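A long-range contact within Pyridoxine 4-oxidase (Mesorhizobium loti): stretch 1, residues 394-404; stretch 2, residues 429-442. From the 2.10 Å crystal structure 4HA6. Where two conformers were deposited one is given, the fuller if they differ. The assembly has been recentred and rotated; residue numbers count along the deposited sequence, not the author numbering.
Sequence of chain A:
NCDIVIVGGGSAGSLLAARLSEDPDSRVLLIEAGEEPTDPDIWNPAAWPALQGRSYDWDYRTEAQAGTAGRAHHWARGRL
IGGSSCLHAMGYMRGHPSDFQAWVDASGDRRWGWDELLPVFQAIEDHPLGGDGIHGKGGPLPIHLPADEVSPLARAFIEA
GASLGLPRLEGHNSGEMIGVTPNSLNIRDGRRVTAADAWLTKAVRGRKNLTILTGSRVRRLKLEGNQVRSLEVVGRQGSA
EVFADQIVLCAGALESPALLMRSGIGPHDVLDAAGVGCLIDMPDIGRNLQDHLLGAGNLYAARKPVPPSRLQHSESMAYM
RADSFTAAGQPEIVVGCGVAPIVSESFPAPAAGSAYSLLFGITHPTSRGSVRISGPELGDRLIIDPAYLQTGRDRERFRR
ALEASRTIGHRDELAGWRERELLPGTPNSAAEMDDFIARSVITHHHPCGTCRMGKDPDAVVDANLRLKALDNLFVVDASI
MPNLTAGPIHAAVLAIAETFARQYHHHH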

# COMPACT_ATOMS: atom_id res chain seq x y z
N ASP A 394 -13.91 -13.27 6.27
CA ASP A 394 -12.53 -12.89 6.63
C ASP A 394 -11.97 -13.81 7.71
O ASP A 394 -10.79 -14.18 7.67
CB ASP A 394 -12.48 -11.44 7.14
CG ASP A 394 -12.62 -10.41 6.02
OD1 ASP A 394 -12.80 -10.81 4.85
OD2 ASP A 394 -12.57 -9.19 6.32
N ARG A 395 -12.80 -14.17 8.68
CA ARG A 395 -12.35 -15.02 9.77
C ARG A 395 -12.13 -16.45 9.30
O ARG A 395 -11.14 -17.10 9.67
CB ARG A 395 -13.35 -14.97 10.95
CG ARG A 395 -13.36 -13.62 11.68
CD ARG A 395 -14.44 -13.54 12.77
NE ARG A 395 -14.38 -14.67 13.70
CZ ARG A 395 -14.61 -14.59 15.01
NH1 ARG A 395 -14.91 -13.42 15.56
NH2 ARG A 395 -14.54 -15.67 15.77
N GLU A 396 -13.04 -16.94 8.45
CA GLU A 396 -12.96 -18.31 7.93
C GLU A 396 -11.73 -18.49 7.04
O GLU A 396 -10.96 -19.45 7.21
CB GLU A 396 -14.26 -18.68 7.19
CG GLU A 396 -14.37 -20.15 6.70
CD GLU A 396 -13.61 -20.42 5.39
OE1 GLU A 396 -13.39 -19.45 4.62
OE2 GLU A 396 -13.24 -21.59 5.13
N ARG A 397 -11.55 -17.56 6.10
CA ARG A 397 -10.38 -17.54 5.21
C ARG A 397 -9.04 -17.48 5.97
O ARG A 397 -8.06 -18.10 5.53
CB ARG A 397 -10.48 -16.36 4.23
CG ARG A 397 -11.49 -16.54 3.13
CD ARG A 397 -10.93 -17.48 2.06
NE ARG A 397 -11.89 -17.78 1.00
CZ ARG A 397 -12.51 -18.95 0.87
NH1 ARG A 397 -12.29 -19.94 1.74
NH2 ARG A 397 -13.36 -19.13 -0.14
N PHE A 398 -8.98 -16.73 7.07
CA PHE A 398 -7.74 -16.65 7.87
C PHE A 398 -7.41 -17.98 8.55
O PHE A 398 -6.24 -18.27 8.80
CB PHE A 398 -7.84 -15.56 8.94
CG PHE A 398 -6.85 -14.44 8.76
CD1 PHE A 398 -5.49 -14.65 8.97
CD2 PHE A 398 -7.27 -13.16 8.41
CE1 PHE A 398 -4.56 -13.60 8.81
CE2 PHE A 398 -6.36 -12.11 8.24
CZ PHE A 398 -5.00 -12.33 8.45
N ARG A 399 -8.44 -18.77 8.88
CA ARG A 399 -8.22 -20.15 9.32
C ARG A 399 -7.56 -20.94 8.19
O ARG A 399 -6.61 -21.70 8.42
CB ARG A 399 -9.53 -20.84 9.71
CG ARG A 399 -10.16 -20.33 11.00
CD ARG A 399 -11.42 -21.12 11.35
NE ARG A 399 -12.33 -20.26 12.10
CZ ARG A 399 -13.65 -20.27 11.97
NH1 ARG A 399 -14.25 -21.11 11.13
NH2 ARG A 399 -14.38 -19.45 12.71
N ARG A 400 -8.08 -20.77 6.98
CA ARG A 400 -7.49 -21.45 5.83
C ARG A 400 -6.04 -21.02 5.65
O ARG A 400 -5.16 -21.85 5.35
CB ARG A 400 -8.31 -21.20 4.55
CG ARG A 400 -9.80 -21.59 4.63
CD ARG A 400 -10.03 -23.11 4.70
NE ARG A 400 -9.85 -23.65 6.05
CZ ARG A 400 -10.75 -23.58 7.04
NH1 ARG A 400 -11.92 -22.98 6.84
NH2 ARG A 400 -10.48 -24.10 8.23
N ALA A 401 -5.76 -19.74 5.88
CA ALA A 401 -4.39 -19.23 5.68
C ALA A 401 -3.45 -19.82 6.72
O ALA A 401 -2.36 -20.30 6.37
CB ALA A 401 -4.35 -17.70 5.74
N LEU A 402 -3.86 -19.79 7.99
CA LEU A 402 -3.06 -20.37 9.08
C LEU A 402 -2.85 -21.85 8.79
O LEU A 402 -1.76 -22.40 9.02
CB LEU A 402 -3.80 -20.28 10.41
CG LEU A 402 -3.03 -20.08 11.73
CD1 LEU A 402 -3.82 -20.62 12.90
CD2 LEU A 402 -1.59 -20.63 11.73
N GLU A 403 -3.89 -22.51 8.31
CA GLU A 403 -3.74 -23.93 8.03
C GLU A 403 -2.78 -24.16 6.89
O GLU A 403 -2.04 -25.14 6.90
CB GLU A 403 -5.10 -24.58 7.76
CG GLU A 403 -5.91 -24.69 9.02
CD GLU A 403 -7.22 -25.38 8.82
OE1 GLU A 403 -7.74 -25.33 7.68
OE2 GLU A 403 -7.73 -25.95 9.80
N ALA A 404 -2.78 -23.27 5.91
CA ALA A 404 -1.88 -23.45 4.78
C ALA A 404 -0.45 -23.25 5.26
O ALA A 404 0.46 -23.97 4.84
CB ALA A 404 -2.22 -22.49 3.66
N SER A 429 -9.59 -26.17 18.05
CA SER A 429 -10.95 -25.76 17.67
C SER A 429 -10.95 -24.46 16.88
O SER A 429 -9.96 -23.73 16.87
CB SER A 429 -11.81 -25.57 18.92
OG SER A 429 -11.55 -24.31 19.53
N ALA A 430 -12.07 -24.18 16.23
CA ALA A 430 -12.25 -22.94 15.47
C ALA A 430 -12.01 -21.73 16.36
O ALA A 430 -11.27 -20.81 15.99
CB ALA A 430 -13.64 -22.88 14.86
N ALA A 431 -12.63 -21.74 17.54
CA ALA A 431 -12.54 -20.61 18.47
C ALA A 431 -11.11 -20.37 18.94
O ALA A 431 -10.67 -19.22 19.03
CB ALA A 431 -13.46 -20.82 19.66
N GLU A 432 -10.39 -21.45 19.25
CA GLU A 432 -8.99 -21.32 19.67
C GLU A 432 -8.11 -20.79 18.55
O GLU A 432 -7.20 -19.98 18.79
CB GLU A 432 -8.44 -22.65 20.19
CG GLU A 432 -9.07 -23.12 21.50
CD GLU A 432 -8.34 -24.30 22.13
OE1 GLU A 432 -8.75 -24.74 23.22
OE2 GLU A 432 -7.34 -24.78 21.53
N MET A 433 -8.35 -21.25 17.33
CA MET A 433 -7.62 -20.72 16.18
C MET A 433 -7.97 -19.26 15.96
O MET A 433 -7.09 -18.43 15.67
CB MET A 433 -7.98 -21.50 14.93
CG MET A 433 -7.52 -22.93 14.94
SD MET A 433 -6.47 -23.21 13.53
CE MET A 433 -7.41 -22.33 12.28
N ASP A 434 -9.25 -18.94 16.08
CA ASP A 434 -9.71 -17.57 15.89
C ASP A 434 -9.02 -16.66 16.91
O ASP A 434 -8.66 -15.52 16.59
CB ASP A 434 -11.23 -17.48 16.06
CG ASP A 434 -12.00 -17.91 14.80
OD1 ASP A 434 -11.36 -18.36 13.81
OD2 ASP A 434 -13.25 -17.82 14.82
N ASP A 435 -8.84 -17.16 18.13
CA ASP A 435 -8.27 -16.34 19.21
C ASP A 435 -6.79 -16.07 18.95
O ASP A 435 -6.31 -14.94 19.09
CB ASP A 435 -8.44 -17.00 20.58
CG ASP A 435 -7.89 -16.13 21.71
OD1 ASP A 435 -8.43 -15.02 21.93
OD2 ASP A 435 -6.91 -16.54 22.37
N PHE A 436 -6.06 -17.12 18.57
CA PHE A 436 -4.67 -16.93 18.19
C PHE A 436 -4.54 -15.96 17.02
O PHE A 436 -3.69 -15.05 17.04
CB PHE A 436 -4.03 -18.25 17.82
CG PHE A 436 -2.65 -18.09 17.26
CD1 PHE A 436 -2.44 -18.12 15.89
CD2 PHE A 436 -1.57 -17.88 18.11
CE1 PHE A 436 -1.15 -17.95 15.37
CE2 PHE A 436 -0.29 -17.71 17.60
CZ PHE A 436 -0.08 -17.75 16.22
N ILE A 437 -5.36 -16.14 15.99
CA ILE A 437 -5.30 -15.25 14.82
C ILE A 437 -5.57 -13.79 15.22
O ILE A 437 -4.82 -12.89 14.84
CB ILE A 437 -6.26 -15.73 13.71
CG1 ILE A 437 -5.77 -17.07 13.14
CG2 ILE A 437 -6.39 -14.70 12.60
CD1 ILE A 437 -6.82 -17.79 12.27
N ALA A 438 -6.61 -13.58 16.02
CA ALA A 438 -7.00 -12.24 16.49
C ALA A 438 -5.87 -11.57 17.30
O ALA A 438 -5.69 -10.35 17.26
CB ALA A 438 -8.29 -12.33 17.32
N ARG A 439 -5.13 -12.38 18.05
CA ARG A 439 -4.04 -11.89 18.87
C ARG A 439 -2.79 -11.63 18.04
O ARG A 439 -1.96 -10.77 18.41
CB ARG A 439 -3.73 -12.90 20.00
CG ARG A 439 -4.62 -12.76 21.25
CD ARG A 439 -4.74 -14.08 22.04
NE ARG A 439 -3.45 -14.76 22.23
CZ ARG A 439 -3.26 -16.08 22.09
NH1 ARG A 439 -4.26 -16.89 21.76
NH2 ARG A 439 -2.06 -16.60 22.28
N SER A 440 -2.65 -12.34 16.92
CA SER A 440 -1.41 -12.32 16.14
C SER A 440 -1.40 -11.37 14.93
O SER A 440 -0.31 -10.93 14.49
CB SER A 440 -1.07 -13.74 15.67
OG SER A 440 -1.98 -14.17 14.67
N VAL A 441 -2.57 -11.07 14.36
CA VAL A 441 -2.58 -10.27 13.13
C VAL A 441 -2.01 -8.86 13.34
O VAL A 441 -2.27 -8.20 14.36
CB VAL A 441 -3.99 -10.20 12.48
CG1 VAL A 441 -4.40 -11.55 11.87
CG2 VAL A 441 -5.05 -9.71 13.48
N ILE A 442 -1.25 -8.39 12.35
CA ILE A 442 -0.79 -7.00 12.31
C ILE A 442 -1.10 -6.44 10.93
O ILE A 442 -1.39 -7.21 10.01
CB ILE A 442 0.73 -6.91 12.56
CG1 ILE A 442 1.48 -7.83 11.60
CG2 ILE A 442 1.07 -7.27 14.01
CD1 ILE A 442 2.97 -7.88 11.87
O HOH W 1 -10.09 -16.36 12.10

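Two helices, 394-404 and 430-440, cross almost at right angles, their axes 10.1 Å apart at closest approach, and three residues, Arg399, Met433 and Leu402, cover the most surface where they meet. Arg399 sits as a knob among Ala430, Met433, Asp434 and Ile437. Its CA-to-CB bond points sideways, but the long side chain extends to the other helix, where Arg399 NE donates to Asp434 OD1 (2.7 Å) and Arg399 NH2 to Asp434 OD2 (2.9 Å). This paired, nearly linear arrangement suits a guanidinium facing a carboxylate. One face of the guanidinium is left for the small Ala430, whose CB lies 3.9 Å from Arg399 CZ. Arg395, one turn earlier, adds a second salt bridge from NH2 to Asp434 OD2 (2.7 Å), and a water donates to both Arg395 O and Asp434 OD1.

Beside this polar cluster the contact becomes apolar. Met433 is flexible and unbranched; its CE packs 3.6 Å from Arg399 CG, while its SD meets Leu402 CD1 at 3.8 Å. That same Leu402 CD1 also reaches Phe436 CD1 and Ile437 CG1, both at 4.1 Å. All four are buried, and leucine, with no polar side-chain group to satisfy, suits this place. Buried Phe398 offers a broad ring to branched partners, its CD1 3.7 Å from Ile437 CG2 and its CZ 3.6 Å from Val441 CG1.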